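Local coordinates for CbsA (Xanthomonas oryzae pv. oryzae, PDB 5XYH), which probably hydrolyses the beta-1,4-glycosidic bonds of cellulose to release cellobiose, as a cell-wall-degrading exoglucanase of glycoside hydrolase family 6, at residues E172-K176 and R215-T220; E22-S26 and T408-F414. All coordinates share one frame. Numbering follows the deposited sequence.

Contact 1: residues E172-K176 and R215-T220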
loop_
_atom_site.group_PDB
_atom_site.type_symbol
_atom_site.label_atom_id
_atom_site.label_comp_id
_atom_site.label_asym_id
_atom_site.label_seq_id
_atom_site.Cartn_x
_atom_site.Cartn_y
_atom_site.Cartn_z
ATOM N N GLU A 172 17.103 -7.303 3.685
ATOM C CA GLU A 172 16.738 -8.441 4.522
ATOM C C GLU A 172 17.096 -8.189 5.979
ATOM O O GLU A 172 16.355 -8.596 6.882
ATOM C CB GLU A 172 17.415 -9.712 4.003
ATOM C CG GLU A 172 16.907 -10.119 2.631
ATOM C CD GLU A 172 17.786 -11.144 1.942
ATOM O OE1 GLU A 172 17.536 -12.354 2.125
ATOM O OE2 GLU A 172 18.720 -10.732 1.198
ATOM N N ALA A 173 18.223 -7.507 6.225
ATOM C CA ALA A 173 18.611 -7.202 7.601
ATOM C C ALA A 173 17.647 -6.211 8.230
ATOM O O ALA A 173 17.280 -6.359 9.399
ATOM C CB ALA A 173 20.040 -6.664 7.654
ATOM N N GLY A 174 17.224 -5.201 7.465
ATOM C CA GLY A 174 16.257 -4.240 7.979
ATOM C C GLY A 174 14.909 -4.859 8.313
ATOM O O GLY A 174 14.312 -4.551 9.347
ATOM N N ILE A 175 14.395 -5.715 7.429
ATOM C CA ILE A 175 13.113 -6.367 7.693
ATOM C C ILE A 175 13.211 -7.240 8.937
ATOM O O ILE A 175 12.324 -7.226 9.796
ATOM C CB ILE A 175 12.652 -7.194 6.482
ATOM C CG1 ILE A 175 12.522 -6.336 5.221
ATOM C CG2 ILE A 175 11.342 -7.924 6.822
ATOM C CD1 ILE A 175 11.225 -5.612 5.075
ATOM N N LYS A 176 14.283 -8.026 9.041
ATOM C CA LYS A 176 14.429 -8.915 10.188
ATOM C C LYS A 176 14.428 -8.126 11.490
ATOM O O LYS A 176 13.755 -8.504 12.459
ATOM C CB LYS A 176 15.712 -9.745 10.054
ATOM C CG LYS A 176 16.078 -10.509 11.313
ATOM C CD LYS A 176 17.461 -11.137 11.209
ATOM C CE LYS A 176 17.681 -12.103 12.345
ATOM N NZ LYS A 176 18.960 -12.857 12.256
ATOM N N ARG A 215 12.513 -17.143 4.020
ATOM C CA ARG A 215 13.846 -17.067 4.613
ATOM C C ARG A 215 13.981 -15.878 5.556
ATOM O O ARG A 215 14.579 -15.997 6.636
ATOM C CB ARG A 215 14.887 -16.995 3.500
ATOM C CG ARG A 215 16.295 -16.789 3.967
ATOM C CD ARG A 215 17.253 -16.884 2.784
ATOM N NE ARG A 215 17.139 -15.758 1.853
ATOM C CZ ARG A 215 16.603 -15.834 0.639
ATOM N NH1 ARG A 215 16.113 -16.985 0.200
ATOM N NH2 ARG A 215 16.568 -14.758 -0.139
ATOM N N VAL A 216 13.423 -14.722 5.181
ATOM C CA VAL A 216 13.586 -13.533 6.018
ATOM C C VAL A 216 12.838 -13.693 7.333
ATOM O O VAL A 216 13.395 -13.455 8.412
ATOM C CB VAL A 216 13.125 -12.271 5.270
ATOM C CG1 VAL A 216 13.048 -11.080 6.245
ATOM C CG2 VAL A 216 14.071 -11.964 4.126
ATOM N N VAL A 217 11.554 -14.070 7.271
ATOM C CA VAL A 217 10.784 -14.151 8.508
ATOM C C VAL A 217 11.222 -15.354 9.340
ATOM O O VAL A 217 11.239 -15.290 10.576
ATOM C CB VAL A 217 9.276 -14.188 8.205
ATOM C CG1 VAL A 217 8.483 -14.096 9.503
ATOM C CG2 VAL A 217 8.892 -13.057 7.264
ATOM N N GLN A 218 11.602 -16.457 8.691
ATOM C CA GLN A 218 12.046 -17.625 9.450
ATOM C C GLN A 218 13.279 -17.302 10.282
ATOM O O GLN A 218 13.434 -17.821 11.391
ATOM C CB GLN A 218 12.320 -18.807 8.515
ATOM C CG GLN A 218 12.794 -20.055 9.251
ATOM C CD GLN A 218 13.027 -21.254 8.335
ATOM O OE1 GLN A 218 12.797 -21.190 7.119
ATOM N NE2 GLN A 218 13.492 -22.364 8.926
ATOM N N GLY A 219 14.140 -16.415 9.792
ATOM C CA GLY A 219 15.333 -16.074 10.531
ATOM C C GLY A 219 15.118 -15.156 11.711
ATOM O O GLY A 219 16.064 -14.946 12.476
ATOM N N THR A 220 13.921 -14.587 11.871
ATOM C CA THR A 220 13.654 -13.763 13.036
ATOM C C THR A 220 13.651 -14.642 14.287
ATOM O O THR A 220 13.650 -15.867 14.211
ATOM C CB THR A 220 12.320 -13.026 12.889
ATOM O OG1 THR A 220 11.241 -13.971 12.845
ATOM C CG2 THR A 220 12.299 -12.180 11.615
#

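Contact 2: residues E22-S26 and T408-F414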
loop_
_atom_site.group_PDB
_atom_site.type_symbol
_atom_site.label_atom_id
_atom_site.label_comp_id
_atom_site.label_asym_id
_atom_site.label_seq_id
_atom_site.Cartn_x
_atom_site.Cartn_y
_atom_site.Cartn_z
ATOM N N GLU A 22 -7.033 17.410 6.295
ATOM C CA GLU A 22 -6.845 17.457 4.846
ATOM C C GLU A 22 -8.188 17.452 4.123
ATOM O O GLU A 22 -8.435 18.280 3.239
ATOM C CB GLU A 22 -5.986 16.272 4.385
ATOM C CG GLU A 22 -4.503 16.369 4.765
ATOM C CD GLU A 22 -3.682 15.159 4.338
ATOM O OE1 GLU A 22 -4.112 14.030 4.626
ATOM O OE2 GLU A 22 -2.602 15.335 3.729
ATOM N N VAL A 23 -9.062 16.503 4.472
ATOM C CA VAL A 23 -10.365 16.411 3.821
ATOM C C VAL A 23 -11.164 17.687 4.044
ATOM O O VAL A 23 -11.802 18.201 3.120
ATOM C CB VAL A 23 -11.117 15.162 4.320
ATOM C CG1 VAL A 23 -12.572 15.184 3.887
ATOM C CG2 VAL A 23 -10.448 13.916 3.791
ATOM N N ASP A 24 -11.127 18.230 5.266
ATOM C CA ASP A 24 -11.846 19.473 5.542
ATOM C C ASP A 24 -11.389 20.594 4.614
ATOM O O ASP A 24 -12.204 21.430 4.191
ATOM C CB ASP A 24 -11.658 19.885 7.002
ATOM C CG ASP A 24 -12.448 19.016 7.968
ATOM O OD1 ASP A 24 -13.460 18.409 7.558
ATOM O OD2 ASP A 24 -12.076 18.969 9.153
ATOM N N SER A 25 -10.090 20.625 4.284
ATOM C CA SER A 25 -9.568 21.651 3.383
ATOM C C SER A 25 -10.196 21.561 1.995
ATOM O O SER A 25 -10.272 22.571 1.284
ATOM C CB SER A 25 -8.034 21.539 3.296
ATOM O OG SER A 25 -7.616 20.567 2.342
ATOM N N SER A 26 -10.656 20.371 1.595
ATOM C CA SER A 26 -11.358 20.173 0.330
ATOM C C SER A 26 -12.853 20.447 0.443
ATOM O O SER A 26 -13.466 20.953 -0.505
ATOM C CB SER A 26 -11.159 18.739 -0.173
ATOM O OG SER A 26 -9.899 18.583 -0.796
ATOM N N THR A 408 1.534 15.064 0.571
ATOM C CA THR A 408 0.736 16.247 0.878
ATOM C C THR A 408 -0.517 16.268 0.003
ATOM O O THR A 408 -0.619 15.558 -1.000
ATOM C CB THR A 408 1.544 17.540 0.681
ATOM O OG1 THR A 408 1.757 17.769 -0.715
ATOM C CG2 THR A 408 2.885 17.416 1.360
ATOM N N TRP A 409 -1.478 17.111 0.388
ATOM C CA TRP A 409 -2.832 16.991 -0.143
ATOM C C TRP A 409 -2.939 17.430 -1.600
ATOM O O TRP A 409 -2.408 18.471 -1.999
ATOM C CB TRP A 409 -3.789 17.821 0.706
ATOM C CG TRP A 409 -5.197 17.412 0.585
ATOM C CD1 TRP A 409 -6.234 18.179 0.147
ATOM C CD2 TRP A 409 -5.752 16.129 0.912
ATOM N NE1 TRP A 409 -7.403 17.454 0.178
ATOM C CE2 TRP A 409 -7.137 16.198 0.657
ATOM C CE3 TRP A 409 -5.214 14.933 1.409
ATOM C CZ2 TRP A 409 -7.995 15.116 0.870
ATOM C CZ3 TRP A 409 -6.076 13.856 1.632
ATOM C CH2 TRP A 409 -7.446 13.958 1.353
ATOM N N PHE A 410 -3.688 16.659 -2.383
ATOM C CA PHE A 410 -3.855 16.875 -3.818
ATOM C C PHE A 410 -5.356 17.000 -4.075
ATOM O O PHE A 410 -6.028 16.014 -4.382
ATOM C CB PHE A 410 -3.202 15.722 -4.605
ATOM C CG PHE A 410 -3.071 15.961 -6.091
ATOM C CD1 PHE A 410 -3.605 17.090 -6.699
ATOM C CD2 PHE A 410 -2.397 15.035 -6.881
ATOM C CE1 PHE A 410 -3.481 17.282 -8.066
ATOM C CE2 PHE A 410 -2.270 15.219 -8.241
ATOM C CZ PHE A 410 -2.805 16.351 -8.836
ATOM N N HIS A 411 -5.868 18.233 -3.947
ATOM C CA HIS A 411 -7.309 18.472 -4.018
ATOM C C HIS A 411 -7.935 17.901 -5.289
ATOM O O HIS A 411 -8.996 17.265 -5.229
ATOM C CB HIS A 411 -7.586 19.974 -3.905
ATOM C CG HIS A 411 -9.029 20.335 -4.065
ATOM N ND1 HIS A 411 -9.982 20.024 -3.119
ATOM C CD2 HIS A 411 -9.681 20.985 -5.058
ATOM C CE1 HIS A 411 -11.161 20.456 -3.526
ATOM N NE2 HIS A 411 -11.006 21.051 -4.695
ATOM N N ALA A 412 -7.294 18.095 -6.448
ATOM C CA ALA A 412 -7.900 17.621 -7.691
ATOM C C ALA A 412 -8.002 16.096 -7.727
ATOM O O ALA A 412 -9.025 15.551 -8.153
ATOM C CB ALA A 412 -7.122 18.135 -8.899
ATOM N N HIS A 413 -6.958 15.389 -7.282
ATOM C CA HIS A 413 -7.043 13.925 -7.200
ATOM C C HIS A 413 -8.118 13.485 -6.214
ATOM O O HIS A 413 -8.784 12.456 -6.416
ATOM C CB HIS A 413 -5.696 13.337 -6.788
ATOM C CG HIS A 413 -5.482 11.932 -7.256
ATOM N ND1 HIS A 413 -4.809 10.994 -6.506
ATOM C CD2 HIS A 413 -5.835 11.313 -8.407
ATOM C CE1 HIS A 413 -4.762 9.852 -7.170
ATOM N NE2 HIS A 413 -5.369 10.020 -8.332
ATOM N N PHE A 414 -8.276 14.230 -5.120
ATOM C CA PHE A 414 -9.243 13.849 -4.100
ATOM C C PHE A 414 -10.661 13.893 -4.650
ATOM O O PHE A 414 -11.411 12.919 -4.540
ATOM C CB PHE A 414 -9.126 14.761 -2.887
ATOM C CG PHE A 414 -10.014 14.357 -1.751
ATOM C CD1 PHE A 414 -9.883 13.103 -1.169
ATOM C CD2 PHE A 414 -10.975 15.232 -1.255
ATOM C CE1 PHE A 414 -10.700 12.717 -0.095
ATOM C CE2 PHE A 414 -11.805 14.851 -0.186
ATOM C CZ PHE A 414 -11.664 13.597 0.389
HETATM O O HOH W 1 -1.167 17.542 3.258
#

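Contact 1: residues E172-K176 and R215-T220
How one branched side chain can fill the gap between neighbouring helices is well illustrated by Val216. Its CA lies 6.2 Å from the CA of Glu172, and its side chain enters the space beside the early turns of helix 170-183. Val216 CG1 reaches Ile175 CG2 at 3.6 Å, while Val216 CG2 rests against Glu172 CG at 3.7 Å. The end of Ile175 leads away from this contact, and its side chain also touches the loop residues Met95, Glu146 and Ser149.

Glu172 changes character along its length. Its methylene portion packs on Val216, and its carboxylate, carried outward, forms a salt bridge with Arg215. Glu172 OE1 lies near the plane of the guanidinium, 3.4 Å from both Arg215 NE and Arg215 NH2; the two hydrogen bonds are weak.

Both helices follow parallel strands in consecutive beta-alpha-beta units, the first linking strands 140-145 and 188-193, the second 188-193 and 229-232. This is the repeat of the distorted alpha/beta barrel of family 6 hydrolases. The segments accordingly run in the same direction, and one turn on from the first close pair Lys176 and Thr220 bring their CA atoms to 5.7 Å.

Lys176, fully extended, lies along Gly219 and Thr220, with its CE 3.3 Å from Gly219 O and its CG 4.1 Å from Thr220 CG2. Thr220 OG1 donates a 2.6 Å hydrogen bond to Val217 O and is also hydrogen-bonded to Ser226 OG.

Contact 2: residues E22-S26 and T408-F414
One hydroxyl, Ser26 OG, joins two ring nitrogens. It accepts a nearly straight hydrogen bond from Trp409 NE1 at 2.9 Å and shares another with His411 ND1 at 2.7 Å, lying close to the plane of each ring. At the other end of the contact a water molecule donates to Glu22 OE2 at 2.7 Å and accepts a weak bond from Trp409 N at 2.9 Å.

Between these polar points the indole lies against helix 17-27, near the start of the chain. Glu22 CB stands over its face, 3.5 Å from the centroid of the six-membered ring of Trp409, in a CH-pi contact. Further in, Val23 CG2 touches Trp409 CH2 at 3.9 Å and Phe414 CZ at 3.6 Å, and Met39 of helix 33-42 packs on Val23, Ser26 and Phe414.

Ser26 thus bonds on each side of Phe410, the N-cap residue of the C-terminal helix 411-419; the indole meets helix 17-27 through both NE1 and its face, whereas the His411 bond is purely polar.

Overall arrangement
The pair illustrates how sequence distance and chemistry can differ at a similar distance from the centre. Both contacts are partly buried and lie about 20 Å from the chain's centre, but on opposite sides of it; their own centres are 37 Å apart, and they share no helix. Contact 1, the more exposed of the two, joins successive helices of the barrel, 170-183 and 206-218, through aliphatic packing with a salt bridge whose hydrogen bonds are weak. Contact 2 brings helix 17-27 against the beginning of helix 411-419, with 381 residues intervening. There aromatic rings, hydrogen bonds to a buried serine and a bridging water replace the aliphatic and ionic contacts of the barrel helices.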